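Local atomic coordinates of cytochrome P450 RhF (Acinetobacter radioresistens, PDB entry 6RO8), a protein that probably acts as a heme-dependent monooxygenase, inserting oxygen into organic substrates, this chain being the P450 heme domain of a longer protein that also carries reductase modules. Residues A319-V324 with K340-S345. Numbering follows the deposited sequence.
With HEM (protoporphyrin IX containing Fe), chain B; HIS (histidine), chain C.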
loop_
_atom_site.group_PDB
_atom_site.type_symbol
_atom_site.label_atom_id
_atom_site.label_comp_id
_atom_site.label_asym_id
_atom_site.label_seq_id
_atom_site.Cartn_x
_atom_site.Cartn_y
_atom_site.Cartn_z
ATOM N N ALA A 319 6.725 -2.375 -3.986
ATOM C CA ALA A 319 7.321 -3.708 -3.921
ATOM C C ALA A 319 6.511 -4.568 -2.960
ATOM O O ALA A 319 6.230 -4.146 -1.838
ATOM C CB ALA A 319 8.770 -3.641 -3.449
ATOM N N TRP A 320 6.140 -5.765 -3.394
ATOM C CA TRP A 320 5.450 -6.733 -2.557
ATOM C C TRP A 320 6.266 -8.031 -2.547
ATOM O O TRP A 320 7.263 -8.170 -3.267
ATOM C CB TRP A 320 4.010 -6.943 -3.056
ATOM C CG TRP A 320 3.017 -7.219 -1.968
ATOM C CD1 TRP A 320 2.198 -8.315 -1.869
ATOM C CD2 TRP A 320 2.729 -6.400 -0.823
ATOM N NE1 TRP A 320 1.426 -8.235 -0.727
ATOM C CE2 TRP A 320 1.729 -7.071 -0.068
ATOM C CE3 TRP A 320 3.225 -5.177 -0.350
ATOM C CZ2 TRP A 320 1.205 -6.551 1.119
ATOM C CZ3 TRP A 320 2.715 -4.671 0.847
ATOM C CH2 TRP A 320 1.707 -5.356 1.560
ATOM N N ARG A 321 5.868 -8.993 -1.719
ATOM C CA ARG A 321 6.754 -10.112 -1.416
ATOM C C ARG A 321 6.066 -11.463 -1.599
ATOM O O ARG A 321 4.844 -11.608 -1.424
ATOM C CB ARG A 321 7.290 -10.004 0.003
ATOM C CG ARG A 321 8.184 -8.797 0.241
ATOM C CD ARG A 321 8.675 -8.795 1.680
ATOM N NE ARG A 321 7.636 -8.357 2.599
ATOM C CZ ARG A 321 7.702 -8.445 3.923
ATOM N NH1 ARG A 321 8.782 -8.993 4.526
ATOM N NH2 ARG A 321 6.676 -7.986 4.641
ATOM N N ARG A 322 6.875 -12.456 -1.955
ATOM C CA ARG A 322 6.419 -13.829 -2.077
ATOM C C ARG A 322 7.470 -14.736 -1.460
ATOM O O ARG A 322 8.643 -14.364 -1.343
ATOM C CB ARG A 322 6.167 -14.225 -3.547
ATOM C CG ARG A 322 4.900 -13.653 -4.139
ATOM C CD ARG A 322 3.710 -14.044 -3.291
ATOM N NE ARG A 322 2.436 -13.678 -3.908
ATOM C CZ ARG A 322 1.666 -12.668 -3.506
ATOM N NH1 ARG A 322 2.048 -11.909 -2.490
ATOM N NH2 ARG A 322 0.513 -12.430 -4.113
ATOM N N GLN A 323 7.049 -15.930 -1.056
ATOM C CA GLN A 323 7.971 -16.959 -0.592
ATOM C C GLN A 323 7.774 -18.213 -1.418
ATOM O O GLN A 323 6.643 -18.584 -1.731
ATOM C CB GLN A 323 7.789 -17.298 0.882
ATOM C CG GLN A 323 9.029 -17.972 1.446
ATOM C CD GLN A 323 8.998 -18.150 2.942
ATOM O OE1 GLN A 323 9.030 -17.180 3.697
ATOM N NE2 GLN A 323 8.951 -19.400 3.384
ATOM N N VAL A 324 8.874 -18.850 -1.769
ATOM C CA VAL A 324 8.861 -20.012 -2.649
ATOM C C VAL A 324 8.662 -21.276 -1.808
ATOM O O VAL A 324 9.343 -21.484 -0.789
ATOM C CB VAL A 324 10.157 -20.067 -3.477
ATOM C CG1 VAL A 324 10.222 -21.318 -4.337
ATOM C CG2 VAL A 324 10.274 -18.800 -4.331
ATOM N N LYS A 340 12.963 -16.115 -0.622
ATOM C CA LYS A 340 12.078 -14.963 -0.522
ATOM C C LYS A 340 12.272 -14.056 -1.729
ATOM O O LYS A 340 13.407 -13.810 -2.150
ATOM C CB LYS A 340 12.332 -14.206 0.780
ATOM C CG LYS A 340 12.041 -15.068 2.003
ATOM C CD LYS A 340 12.399 -14.376 3.294
ATOM C CE LYS A 340 12.548 -15.382 4.431
ATOM N NZ LYS A 340 11.247 -15.782 5.008
ATOM N N LEU A 341 11.162 -13.564 -2.276
ATOM C CA LEU A 341 11.157 -12.757 -3.491
ATOM C C LEU A 341 10.560 -11.384 -3.212
ATOM O O LEU A 341 9.503 -11.272 -2.572
ATOM C CB LEU A 341 10.350 -13.447 -4.595
ATOM C CG LEU A 341 10.518 -14.964 -4.760
ATOM C CD1 LEU A 341 9.733 -15.438 -5.983
ATOM C CD2 LEU A 341 11.972 -15.314 -4.919
ATOM N N PHE A 342 11.229 -10.343 -3.707
ATOM C CA PHE A 342 10.640 -9.009 -3.830
ATOM C C PHE A 342 10.100 -8.849 -5.241
ATOM O O PHE A 342 10.858 -8.923 -6.214
ATOM C CB PHE A 342 11.659 -7.911 -3.527
ATOM C CG PHE A 342 11.564 -7.387 -2.135
ATOM C CD1 PHE A 342 10.390 -6.791 -1.694
ATOM C CD2 PHE A 342 12.618 -7.519 -1.256
ATOM C CE1 PHE A 342 10.286 -6.322 -0.396
ATOM C CE2 PHE A 342 12.522 -7.064 0.039
ATOM C CZ PHE A 342 11.355 -6.466 0.473
ATOM N N LEU A 343 8.794 -8.673 -5.352
ATOM C CA LEU A 343 8.156 -8.353 -6.629
ATOM C C LEU A 343 8.101 -6.835 -6.726
ATOM O O LEU A 343 7.215 -6.213 -6.132
ATOM C CB LEU A 343 6.752 -8.946 -6.693
ATOM C CG LEU A 343 6.569 -10.442 -6.976
ATOM C CD1 LEU A 343 7.345 -11.321 -6.012
ATOM C CD2 LEU A 343 5.080 -10.808 -6.984
ATOM N N VAL A 344 9.029 -6.213 -7.457
ATOM C CA VAL A 344 9.131 -4.744 -7.435
ATOM C C VAL A 344 8.155 -4.187 -8.470
ATOM O O VAL A 344 8.514 -3.903 -9.613
ATOM C CB VAL A 344 10.555 -4.256 -7.654
ATOM C CG1 VAL A 344 10.595 -2.740 -7.497
ATOM C CG2 VAL A 344 11.454 -4.886 -6.660
ATOM N N SER A 345 6.906 -3.985 -8.032
ATOM C CA SER A 345 5.843 -3.580 -8.949
ATOM C C SER A 345 6.066 -2.184 -9.535
ATOM O O SER A 345 5.664 -1.930 -10.675
ATOM C CB SER A 345 4.492 -3.650 -8.249
ATOM O OG SER A 345 4.604 -3.203 -6.921
HETATM C CHA HEM B . -4.367 -6.666 -1.226
HETATM C CHB HEM B . -2.379 -2.483 -2.722
HETATM C CHC HEM B . -6.031 0.072 -0.743
HETATM C CHD HEM B . -7.712 -4.085 1.127
HETATM C C1A HEM B . -3.490 -5.767 -1.794
HETATM C C2A HEM B . -2.235 -6.068 -2.459
HETATM C C3A HEM B . -1.694 -4.924 -2.866
HETATM C C4A HEM B . -2.571 -3.834 -2.475
HETATM C CMA HEM B . -0.354 -4.805 -3.622
HETATM C CAA HEM B . -1.628 -7.472 -2.679
HETATM C CBA HEM B . -1.983 -7.891 -4.092
HETATM C CGA HEM B . -1.512 -9.289 -4.390
HETATM O O1A HEM B . -0.880 -9.920 -3.508
HETATM O O2A HEM B . -1.781 -9.763 -5.519
HETATM C C1B HEM B . -3.228 -1.450 -2.401
HETATM C C2B HEM B . -3.104 -0.082 -2.865
HETATM C C3B HEM B . -4.109 0.634 -2.304
HETATM C C4B HEM B . -4.902 -0.265 -1.476
HETATM C CMB HEM B . -1.984 0.397 -3.827
HETATM C CAB HEM B . -4.474 2.128 -2.469
HETATM C CBB HEM B . -3.953 2.955 -3.376
HETATM C C1C HEM B . -6.815 -0.828 -0.055
HETATM C C2C HEM B . -8.001 -0.550 0.735
HETATM C C3C HEM B . -8.447 -1.724 1.237
HETATM C C4C HEM B . -7.567 -2.764 0.785
HETATM C CMC HEM B . -8.601 0.862 0.920
HETATM C CAC HEM B . -9.660 -2.067 2.145
HETATM C CBC HEM B . -10.490 -1.138 2.624
HETATM C C1D HEM B . -6.954 -5.141 0.687
HETATM C C2D HEM B . -7.149 -6.526 1.044
HETATM C C3D HEM B . -6.241 -7.244 0.392
HETATM C C4D HEM B . -5.424 -6.338 -0.408
HETATM C CMD HEM B . -8.214 -7.091 2.009
HETATM C CAD HEM B . -6.091 -8.777 0.519
HETATM C CBD HEM B . -6.969 -9.525 -0.474
HETATM C CGD HEM B . -6.448 -10.937 -0.625
HETATM O O1D HEM B . -5.454 -11.277 0.050
HETATM O O2D HEM B . -7.009 -11.729 -1.424
HETATM N NA HEM B . -3.649 -4.397 -1.812
HETATM N NB HEM B . -4.330 -1.522 -1.560
HETATM N NC HEM B . -6.586 -2.192 0.007
HETATM N ND HEM B . -5.894 -5.063 -0.204
HETATM FE FE HEM B . -5.144 -3.273 -0.883
HETATM N N HIS C . -0.783 -3.009 3.811
HETATM C CA HIS C . -0.907 -2.949 2.359
HETATM C C HIS C . -1.897 -1.868 1.934
HETATM O O HIS C . -2.212 -1.760 0.741
HETATM C CB HIS C . -1.339 -4.305 1.801
HETATM C CG HIS C . -2.376 -4.997 2.629
HETATM N ND1 HIS C . -3.553 -5.483 2.096
HETATM C CD2 HIS C . -2.417 -5.283 3.952
HETATM C CE1 HIS C . -4.271 -6.039 3.057
HETATM N NE2 HIS C . -3.604 -5.931 4.192
HETATM O OXT HIS C . -2.387 -1.100 2.763
HETATM O O HOH W 1 -3.849 -3.269 1.021
#
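R322 pairs with L341 through two backbone hydrogen bonds, R322 N to L341 O (2.9 Å) and L341 N to R322 O (2.8 Å), while its side chain turns off toward the heme. Its CG lies against L343 CD1 at 3.9 Å, the two side chains crossing obliquely. Beyond CG the chain bends (chi2 -56°), carrying CD away from the leucine, and the guanidinium meets the heme propionate edge-on: NH2 donates to HEM O1A in the guanidinium plane (2.9 Å, 165° at the hydrogen). A second bond, from NH1 to the carbonyl of R321, helps fix the rotation of this flat group. Arginine suits the place, with an aliphatic stem for the leucine and a charged end for the carboxylate; H379 and R126 also hydrogen-bond to the heme. Strands 320-324 and 340-343 are antiparallel neighbours within the mixed beta sheet of the P450 fold, with 320-324 next to the edge strand 82-83. L341, a branched apolar residue on the same face as R322, brings CD1 to within 3.8 Å of V324 CG2, and F82 of strand 82-83 touches both. At the other end A319, beside V344, sets its CB against the ring of F342 at CD1 (4.0 Å). Next to it, W320 extends its indole to the active site, where CH2 touches CB of the bound histidine and HEM CMA lies over one ring face.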